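Acyl-CoA hydrolase (Bacillus halodurans, PDB 1VPM) binds coenzyme A and, like other members of the acyl-CoA hydrolase family, probably hydrolyses the thioester of long-chain fatty acyl-CoA. Local coordinates at residues Q15-E20 with P137-E142; A65-S70 with V127-S132. All coordinates share one frame; numbering follows the deposited sequence. Where two conformers were deposited one is given.

Overall arrangement
The chain begins with the short strand 16-18, which in interaction 1 pairs with strand 140-142 and so closes a loop holding nearly the whole hotdog domain: strand 24-29, the long helix 43-62 and the rest of the antiparallel sheet. Interaction 2 is nested inside that loop. It joins strand 65-75, which directly follows the helix, to the end of strand 116-129, closing a smaller loop that contains the strands 85-95 and 99-109. After strand 116-129 the chain turns through 130-139 into strand 140-142 and on to helix 146-166. The two contacts meet where Val138 CG1 packs on Ala128 CB at 3.4 Å; the centres of the two contacts lie about 16 Å apart.

Interaction 1. Residues Q15-E20 with P137-E142; sequences QSYPVE and PVPQVE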
ATOM      1  N   GLN A  15      17.833  36.327   2.710  1.00 38.31           N
ATOM      2  CA  GLN A  15      17.162  35.732   3.849  1.00 32.93           C
ATOM      3  C   GLN A  15      17.848  34.383   4.209  1.00 29.01           C
ATOM      4  O   GLN A  15      18.217  33.628   3.322  1.00 28.19           O
ATOM      5  CB  GLN A  15      15.699  35.500   3.461  1.00 34.97           C
ATOM      6  CG  GLN A  15      14.823  34.918   4.557  1.00 39.05           C
ATOM      7  CD  GLN A  15      14.615  35.878   5.720  1.00 47.98           C
ATOM      8  OE1 GLN A  15      15.515  36.094   6.541  1.00 55.06           O
ATOM      9  NE2 GLN A  15      13.418  36.438   5.809  1.00 39.77           N
ATOM     10  N   SER A  16      18.060  34.145   5.495  1.00 27.03           N
ATOM     11  CA  SER A  16      18.630  32.904   5.969  1.00 26.19           C
ATOM     12  C   SER A  16      17.855  32.409   7.195  1.00 24.65           C
ATOM     13  O   SER A  16      17.217  33.196   7.922  1.00 25.00           O
ATOM     14  CB  SER A  16      20.107  33.070   6.298  1.00 27.02           C
ATOM     15  OG  SER A  16      20.257  33.790   7.497  1.00 36.89           O
ATOM     16  N   TYR A  17      17.833  31.085   7.364  1.00 20.78           N
ATOM     17  CA  TYR A  17      17.238  30.466   8.531  1.00 22.40           C
ATOM     18  C   TYR A  17      18.178  29.414   9.134  1.00 24.14           C
ATOM     19  O   TYR A  17      18.936  28.754   8.419  1.00 24.64           O
ATOM     20  CB  TYR A  17      15.917  29.801   8.163  1.00 20.67           C
ATOM     21  CG  TYR A  17      14.895  30.738   7.562  1.00 22.90           C
ATOM     22  CD1 TYR A  17      14.277  31.700   8.339  1.00 24.29           C
ATOM     23  CD2 TYR A  17      14.567  30.661   6.241  1.00 29.37           C
ATOM     24  CE1 TYR A  17      13.354  32.592   7.788  1.00 24.23           C
ATOM     25  CE2 TYR A  17      13.649  31.542   5.679  1.00 30.32           C
ATOM     26  CZ  TYR A  17      13.047  32.498   6.459  1.00 26.91           C
ATOM     27  OH  TYR A  17      12.176  33.382   5.855  1.00 27.39           O
ATOM     28  N   PRO A  18      18.120  29.253  10.455  1.00 24.03           N
ATOM     29  CA  PRO A  18      18.881  28.192  11.074  1.00 25.23           C
ATOM     30  C   PRO A  18      18.549  26.820  10.482  1.00 24.92           C
ATOM     31  O   PRO A  18      17.405  26.531  10.080  1.00 22.12           O
ATOM     32  CB  PRO A  18      18.398  28.192  12.526  1.00 24.93           C
ATOM     33  CG  PRO A  18      17.847  29.528  12.746  1.00 29.97           C
ATOM     34  CD  PRO A  18      17.324  30.005  11.429  1.00 26.40           C
ATOM     35  N   VAL A  19      19.546  25.960  10.533  1.00 25.62           N
ATOM     36  CA  VAL A  19      19.401  24.559  10.103  1.00 25.48           C
ATOM     37  C   VAL A  19      18.259  23.929  10.822  1.00 25.09           C
ATOM     38  O   VAL A  19      17.502  23.130  10.249  1.00 26.44           O
ATOM     39  CB  VAL A  19      20.676  23.763  10.358  1.00 28.51           C
ATOM     40  CG1 VAL A  19      20.422  22.268  10.125  1.00 31.96           C
ATOM     41  CG2 VAL A  19      21.764  24.261   9.471  1.00 25.24           C
ATOM     42  N   GLU A  20      18.089  24.281  12.072  1.00 28.46           N
ATOM     43  CA  GLU A  20      17.061  23.712  12.885  1.00 29.68           C
ATOM     44  C   GLU A  20      15.660  23.888  12.368  1.00 30.19           C
ATOM     45  O   GLU A  20      14.821  23.080  12.689  1.00 34.33           O
ATOM     46  CB  GLU A  20      17.171  24.307  14.301  1.00 35.50           C
ATOM     47  CG  GLU A  20      16.383  23.640  15.368  1.00 37.27           C
ATOM     48  CD  GLU A  20      16.788  22.167  15.636  1.00 41.07           C
ATOM     49  OE1 GLU A  20      17.924  21.748  15.345  1.00 48.63           O
ATOM     50  OE2 GLU A  20      15.947  21.431  16.140  1.00 41.56           O
ATOM     51  N   PRO A 137      13.898  30.520  -6.097  1.00 27.05           N
ATOM     52  CA  PRO A 137      14.923  30.876  -5.119  1.00 27.04           C
ATOM     53  C   PRO A 137      14.628  30.378  -3.722  1.00 26.87           C
ATOM     54  O   PRO A 137      13.460  30.368  -3.287  1.00 26.04           O
ATOM     55  CB  PRO A 137      14.914  32.417  -5.136  1.00 27.64           C
ATOM     56  CG  PRO A 137      14.346  32.773  -6.420  1.00 30.86           C
ATOM     57  CD  PRO A 137      13.365  31.720  -6.769  1.00 29.46           C
ATOM     58  N   VAL A 138      15.677  29.927  -3.041  1.00 24.82           N
ATOM     59  CA  VAL A 138      15.576  29.432  -1.667  1.00 24.73           C
ATOM     60  C   VAL A 138      16.388  30.306  -0.724  1.00 22.52           C
ATOM     61  O   VAL A 138      17.418  30.895  -1.117  1.00 23.03           O
ATOM     62  CB  VAL A 138      16.018  27.949  -1.527  1.00 22.40           C
ATOM     63  CG1 VAL A 138      15.135  27.107  -2.439  1.00 25.28           C
ATOM     64  CG2 VAL A 138      17.484  27.792  -1.818  1.00 25.34           C
ATOM     65  N   PRO A 139      15.930  30.394   0.539  1.00 21.82           N
ATOM     66  CA  PRO A 139      16.731  31.122   1.509  1.00 21.01           C
ATOM     67  C   PRO A 139      18.040  30.367   1.845  1.00 19.52           C
ATOM     68  O   PRO A 139      18.178  29.151   1.629  1.00 23.10           O
ATOM     69  CB  PRO A 139      15.798  31.217   2.716  1.00 24.80           C
ATOM     70  CG  PRO A 139      14.788  30.155   2.548  1.00 24.37           C
ATOM     71  CD  PRO A 139      14.739  29.766   1.138  1.00 25.52           C
ATOM     72  N   GLN A 140      19.004  31.085   2.367  1.00 22.57           N
ATOM     73  CA  GLN A 140      20.198  30.416   2.894  1.00 22.59           C
ATOM     74  C   GLN A 140      19.935  29.738   4.218  1.00 21.27           C
ATOM     75  O   GLN A 140      18.944  29.986   4.867  1.00 22.38           O
ATOM     76  CB  GLN A 140      21.312  31.418   3.053  1.00 23.53           C
ATOM     77  CG  GLN A 140      21.800  31.952   1.762  1.00 27.37           C
ATOM     78  CD  GLN A 140      23.006  32.870   1.949  1.00 34.46           C
ATOM     79  OE1 GLN A 140      23.413  33.180   3.076  1.00 52.84           O
ATOM     80  NE2 GLN A 140      23.562  33.327   0.835  1.00 53.27           N
ATOM     81  N   VAL A 141      20.846  28.861   4.602  1.00 21.04           N
ATOM     82  CA  VAL A 141      20.823  28.180   5.880  1.00 21.82           C
ATOM     83  C   VAL A 141      21.969  28.720   6.767  1.00 19.90           C
ATOM     84  O   VAL A 141      23.024  29.159   6.259  1.00 24.87           O
ATOM     85  CB  VAL A 141      20.900  26.647   5.660  1.00 24.45           C
ATOM     86  CG1 VAL A 141      22.308  26.201   5.269  1.00 23.77           C
ATOM     87  CG2 VAL A 141      20.386  25.929   6.851  1.00 28.46           C
ATOM     88  N   GLU A 142      21.700  28.782   8.071  1.00 22.12           N
ATOM     89  CA  GLU A 142      22.646  29.276   9.091  1.00 23.94           C
ATOM     90  C   GLU A 142      23.111  28.090   9.922  1.00 23.92           C
ATOM     91  O   GLU A 142      22.357  27.620  10.730  1.00 21.77           O
ATOM     92  CB  GLU A 142      22.003  30.315  10.003  0.65 25.07           C
ATOM     93  CG  GLU A 142      22.989  30.777  11.105  0.65 25.82           C
ATOM     94  CD  GLU A 142      22.358  31.649  12.204  0.65 31.91           C
ATOM     95  OE1 GLU A 142      21.266  32.239  11.991  0.65 42.67           O
ATOM     96  OE2 GLU A 142      22.987  31.726  13.284  0.65 37.51           O
TER
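Strands 16-18 and 140-142 run side by side in the same direction, their axes 4.2 Å apart at closest and inclined by 37°, as a two-stranded parallel ladder that joins the N terminus to the segment leading into helix 146-166. The bonds alternate as parallel pairing requires. Gln140 N gives to Gln15 O (2.8 Å), Gln140 O takes Tyr17 N, and Tyr17 O then receives Glu142 N (2.8 Å). Val19 N continues the series to Glu142 O with a longer bond of 3.3 Å. Ser16, Pro18, Gln140 and Glu142 occupy one face, where Ser16 CB lies beside Gln140 CB at 3.8 Å. Tyr17 and Val141 belong to the other. The Tyr17 side chain leaves beside its own backbone N (chi1 -58°), which brings the CD2-CE2 edge of the ring against Pro139; CG of the proline sits in the ring plane, so this is an edge contact and not a stack on the ring face. Arg21 makes a cation-pi contact with the same ring. Val141 touches His61 of helix 43-62 and Tyr152 of helix 146-166, and Val19 reaches Phe91 of strand 85-95. The two valines press together through one methyl each, Val19 CG2 and Val141 CG2, at a tight 3.4 Å.

Interaction 2. Residues A65-S70 with V127-S132; sequences AVVTAS and VAVDES. With COA (coenzyme A), chain D.
In the hotdog sheet of this subunit, Ala65-Val67 of strand 65-75 pair with Val127-Val129 at the end of strand 116-129, beside the coenzyme A pocket. Val67 and Val127 form a hydrogen-bonded pair: Val67 N reaches Val127 O, and Val127 N returns to Val67 O at 2.9 Å. Next along the ladder, Val66 and Ala128 are a non-hydrogen-bonded pair, after which Val129 N gives a nearly straight bond to Ala65 O (173° at the hydrogen). A water completes this end, accepting from Ala65 N and donating to Val129 O. Past the strand, Asp130 OD1 takes Ser132 N in an Asx turn and Ser132 OG from the same face of the carboxylate. Val66 and Ala128 share the face turned to helix 43-62, where Val66 packs on Ala58 and Met59 and Ala128 on Ala62. On the face opposite, Val67 CG2 lies 4.1 Å from Val127 CB and also meets Val129 CG1, while Val129 CG2 rests on Ala65 CB. Coenzyme A covers the Val67, Val127 and Ala69 part of this surface, whereas Ala65 and Val129 pack on His37 and Leu38 of the second subunit. Val127 CG2, anti to its own carbonyl carbon, touches Ala69 CB. The same Val127 CG2 lies 3.4 Å from the ribose oxygen O4B. A classic beta bulge sets Ala69 and Ser70 together against the single residue Thr125; Ala69 CB meets the pantetheine methyl CDP at 3.6 Å. The second subunit extends the sheet by an antiparallel ladder at Ser70, and Asp75 and Phe76 of that subunit hydrogen-bond to the same coenzyme A. Thr68 O accepts N4P of the pantetheine arm at 2.8 Å, and Ser70 OG sits 2.8 Å from adenine N1A.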
ATOM      1  N   ALA A  65       6.821  23.520  -2.812  1.00 23.55           N
ATOM      2  CA  ALA A  65       7.019  22.201  -3.408  1.00 24.61           C
ATOM      3  C   ALA A  65       8.499  22.024  -3.763  1.00 24.24           C
ATOM      4  O   ALA A  65       9.211  22.999  -4.020  1.00 22.47           O
ATOM      5  CB  ALA A  65       6.183  22.065  -4.674  1.00 25.40           C
ATOM      6  N   VAL A  66       8.947  20.775  -3.773  1.00 23.41           N
ATOM      7  CA  VAL A  66      10.328  20.466  -4.131  1.00 21.89           C
ATOM      8  C   VAL A  66      10.380  19.245  -5.037  1.00 21.59           C
ATOM      9  O   VAL A  66       9.441  18.454  -5.099  1.00 21.64           O
ATOM     10  CB  VAL A  66      11.203  20.273  -2.888  1.00 19.90           C
ATOM     11  CG1 VAL A  66      11.166  21.467  -2.021  1.00 22.66           C
ATOM     12  CG2 VAL A  66      10.736  19.030  -2.074  1.00 23.96           C
ATOM     13  N   VAL A  67      11.493  19.097  -5.752  1.00 21.50           N
ATOM     14  CA  VAL A  67      11.742  17.886  -6.526  1.00 23.15           C
ATOM     15  C   VAL A  67      13.169  17.450  -6.215  1.00 22.14           C
ATOM     16  O   VAL A  67      14.000  18.272  -5.828  1.00 22.51           O
ATOM     17  CB  VAL A  67      11.625  18.091  -8.052  1.00 24.29           C
ATOM     18  CG1 VAL A  67      10.192  18.473  -8.423  1.00 25.79           C
ATOM     19  CG2 VAL A  67      12.582  19.117  -8.572  1.00 25.76           C
ATOM     20  N   THR A  68      13.415  16.148  -6.342  1.00 22.35           N
ATOM     21  CA  THR A  68      14.739  15.611  -6.089  1.00 21.09           C
ATOM     22  C   THR A  68      15.585  15.712  -7.357  1.00 21.52           C
ATOM     23  O   THR A  68      15.244  15.126  -8.376  1.00 23.36           O
ATOM     24  CB  THR A  68      14.668  14.178  -5.657  1.00 23.07           C
ATOM     25  OG1 THR A  68      13.826  14.085  -4.493  1.00 26.82           O
ATOM     26  CG2 THR A  68      16.094  13.634  -5.341  1.00 21.54           C
ATOM     27  N   ALA A  69      16.625  16.519  -7.326  1.00 21.19           N
ATOM     28  CA  ALA A  69      17.518  16.600  -8.472  1.00 20.54           C
ATOM     29  C   ALA A  69      18.495  15.440  -8.591  1.00 22.92           C
ATOM     30  O   ALA A  69      18.802  14.951  -9.694  1.00 19.27           O
ATOM     31  CB  ALA A  69      18.321  17.887  -8.407  1.00 21.97           C
ATOM     32  N   SER A  70      19.003  15.044  -7.447  1.00 22.78           N
ATOM     33  CA  SER A  70      19.970  13.946  -7.317  1.00 22.12           C
ATOM     34  C   SER A  70      20.117  13.442  -5.877  1.00 24.00           C
ATOM     35  O   SER A  70      19.696  14.070  -4.906  1.00 21.76           O
ATOM     36  CB  SER A  70      21.337  14.354  -7.909  1.00 21.92           C
ATOM     37  OG  SER A  70      21.924  15.308  -7.090  1.00 21.81           O
ATOM     38  N   VAL A 127      15.431  20.677  -5.147  1.00 22.45           N
ATOM     39  CA  VAL A 127      15.200  21.941  -5.842  1.00 21.91           C
ATOM     40  C   VAL A 127      13.820  22.412  -5.530  1.00 24.07           C
ATOM     41  O   VAL A 127      12.889  21.665  -5.705  1.00 22.12           O
ATOM     42  CB  VAL A 127      15.442  21.808  -7.372  1.00 22.99           C
ATOM     43  CG1 VAL A 127      15.116  23.104  -8.072  1.00 21.89           C
ATOM     44  CG2 VAL A 127      16.897  21.458  -7.617  1.00 24.70           C
ATOM     45  N   ALA A 128      13.689  23.635  -5.033  1.00 24.81           N
ATOM     46  CA  ALA A 128      12.366  24.236  -4.787  1.00 21.80           C
ATOM     47  C   ALA A 128      11.766  24.644  -6.109  1.00 22.48           C
ATOM     48  O   ALA A 128      12.490  25.184  -6.959  1.00 22.58           O
ATOM     49  CB  ALA A 128      12.521  25.473  -3.898  1.00 20.72           C
ATOM     50  N   VAL A 129      10.476  24.403  -6.285  1.00 23.14           N
ATOM     51  CA  VAL A 129       9.762  24.766  -7.491  1.00 25.64           C
ATOM     52  C   VAL A 129       8.503  25.579  -7.204  1.00 27.55           C
ATOM     53  O   VAL A 129       7.841  25.347  -6.183  1.00 27.95           O
ATOM     54  CB  VAL A 129       9.422  23.547  -8.369  1.00 25.00           C
ATOM     55  CG1 VAL A 129      10.695  22.811  -8.757  1.00 25.95           C
ATOM     56  CG2 VAL A 129       8.399  22.605  -7.736  1.00 28.63           C
ATOM     57  N   ASP A 130       8.204  26.524  -8.103  1.00 30.44           N
ATOM     58  CA  ASP A 130       6.970  27.332  -8.010  1.00 31.23           C
ATOM     59  C   ASP A 130       5.802  26.499  -8.534  1.00 33.40           C
ATOM     60  O   ASP A 130       5.992  25.341  -8.911  1.00 33.05           O
ATOM     61  CB  ASP A 130       7.093  28.685  -8.748  1.00 30.67           C
ATOM     62  CG  ASP A 130       7.284  28.539 -10.250  1.00 33.02           C
ATOM     63  OD1 ASP A 130       6.934  27.499 -10.844  1.00 35.58           O
ATOM     64  OD2 ASP A 130       7.825  29.484 -10.855  1.00 36.56           O
ATOM     65  N   GLU A 131       4.605  27.078  -8.586  1.00 36.83           N
ATOM     66  CA  GLU A 131       3.406  26.298  -8.941  1.00 39.86           C
ATOM     67  C   GLU A 131       3.373  25.794 -10.386  1.00 41.07           C
ATOM     68  O   GLU A 131       2.608  24.878 -10.712  1.00 44.52           O
ATOM     69  CB  GLU A 131       2.144  27.076  -8.603  1.00 41.62           C
ATOM     70  CG  GLU A 131       1.963  27.228  -7.086  1.00 48.97           C
ATOM     71  N   SER A 132       4.227  26.357 -11.231  1.00 41.40           N
ATOM     72  CA  SER A 132       4.419  25.862 -12.586  1.00 41.48           C
ATOM     73  C   SER A 132       5.560  24.866 -12.681  1.00 40.37           C
ATOM     74  O   SER A 132       5.891  24.413 -13.774  1.00 38.28           O
ATOM     75  CB  SER A 132       4.713  27.022 -13.524  1.00 43.08           C
ATOM     76  OG  SER A 132       5.970  27.595 -13.226  1.00 51.52           O
TER
HETATM   77  N1A COA D 200      22.531  17.201  -9.024  1.00 40.26           N
HETATM   78  C2A COA D 200      22.699  18.254  -8.172  1.00 36.99           C
HETATM   79  N3A COA D 200      22.182  19.514  -8.521  1.00 46.57           N
HETATM   80  C4A COA D 200      21.508  19.673  -9.697  1.00 43.35           C
HETATM   81  C5A COA D 200      21.342  18.595 -10.584  1.00 39.37           C
HETATM   82  C6A COA D 200      21.864  17.342 -10.251  1.00 44.11           C
HETATM   83  N6A COA D 200      21.833  16.352 -11.163  1.00 32.59           N
HETATM   84  N7A COA D 200      20.660  19.055 -11.678  1.00 47.29           N
HETATM   85  C8A COA D 200      20.393  20.379 -11.495  1.00 42.54           C
HETATM   86  N9A COA D 200      20.916  20.765 -10.286  1.00 41.57           N
HETATM   87  C1B COA D 200      20.690  22.039  -9.631  1.00 41.50           C
HETATM   88  C2B COA D 200      21.369  23.149 -10.401  1.00 48.33           C
HETATM   89  O2B COA D 200      22.744  23.177 -10.123  1.00 47.99           O
HETATM   90  C3B COA D 200      20.610  24.362  -9.890  1.00 45.21           C
HETATM   91  O3B COA D 200      21.305  24.805  -8.737  1.00 45.02           O
HETATM   92  P3B COA D 200      21.309  26.311  -8.212  1.00 37.19           P
HETATM   93  O7A COA D 200      22.493  26.990  -8.773  1.00 45.49           O
HETATM   94  O8A COA D 200      21.400  26.415  -6.743  1.00 39.96           O
HETATM   95  O9A COA D 200      19.985  26.909  -8.594  1.00 39.67           O
HETATM   96  C4B COA D 200      19.204  23.802  -9.626  1.00 49.56           C
HETATM   97  O4B COA D 200      19.332  22.383  -9.729  1.00 44.14           O
HETATM   98  C5B COA D 200      18.150  24.243 -10.646  1.00 50.78           C
HETATM   99  O5B COA D 200      18.605  23.862 -11.943  1.00 62.39           O
HETATM  100  P1A COA D 200      18.607  24.861 -13.241  1.00 66.29           P
HETATM  101  O1A COA D 200      19.845  24.578 -14.067  1.00 66.88           O
HETATM  102  O2A COA D 200      18.449  26.312 -12.833  1.00 65.29           O
HETATM  103  O3A COA D 200      17.268  24.506 -14.067  1.00 65.73           O
HETATM  104  P2A COA D 200      16.832  23.082 -14.702  1.00 62.22           P
HETATM  105  O4A COA D 200      18.028  22.439 -15.386  1.00 55.01           O
HETATM  106  O5A COA D 200      15.629  23.367 -15.586  1.00 66.24           O
HETATM  107  O6A COA D 200      16.320  22.165 -13.460  1.00 62.84           O
HETATM  108  CBP COA D 200      16.161  20.006 -12.447  1.00 59.10           C
HETATM  109  CCP COA D 200      17.103  21.111 -12.923  1.00 59.87           C
HETATM  110  CDP COA D 200      16.894  19.091 -11.461  1.00 55.95           C
HETATM  111  CEP COA D 200      14.990  20.703 -11.721  1.00 53.51           C
HETATM  112  CAP COA D 200      15.658  19.197 -13.678  1.00 56.88           C
HETATM  113  OAP COA D 200      16.677  18.602 -14.473  1.00 56.45           O
HETATM  114  C9P COA D 200      14.651  18.153 -13.234  1.00 57.40           C
HETATM  115  O9P COA D 200      13.331  18.602 -13.025  1.00 48.04           O
HETATM  116  N8P COA D 200      15.002  16.875 -13.025  1.00 37.96           N
HETATM  117  C7P COA D 200      13.953  15.972 -12.594  1.00 43.59           C
HETATM  118  C6P COA D 200      13.662  16.123 -11.098  1.00 43.62           C
HETATM  119  C5P COA D 200      12.625  15.113 -10.652  1.00 43.12           C
HETATM  120  O5P COA D 200      11.470  15.196 -11.118  1.00 54.69           O
HETATM  121  N4P COA D 200      13.008  14.165  -9.790  1.00 36.08           N
HETATM  122  C3P COA D 200      12.071  13.207  -9.265  1.00 35.54           C
HETATM  123  C2P COA D 200      12.063  11.813  -9.894  1.00 31.25           C
HETATM  124  S1P COA D 200      12.150  11.598 -11.723  1.00 40.10           S
HETATM  125  O   HOH W   1       5.695  25.631  -4.509  1.00 32.83           O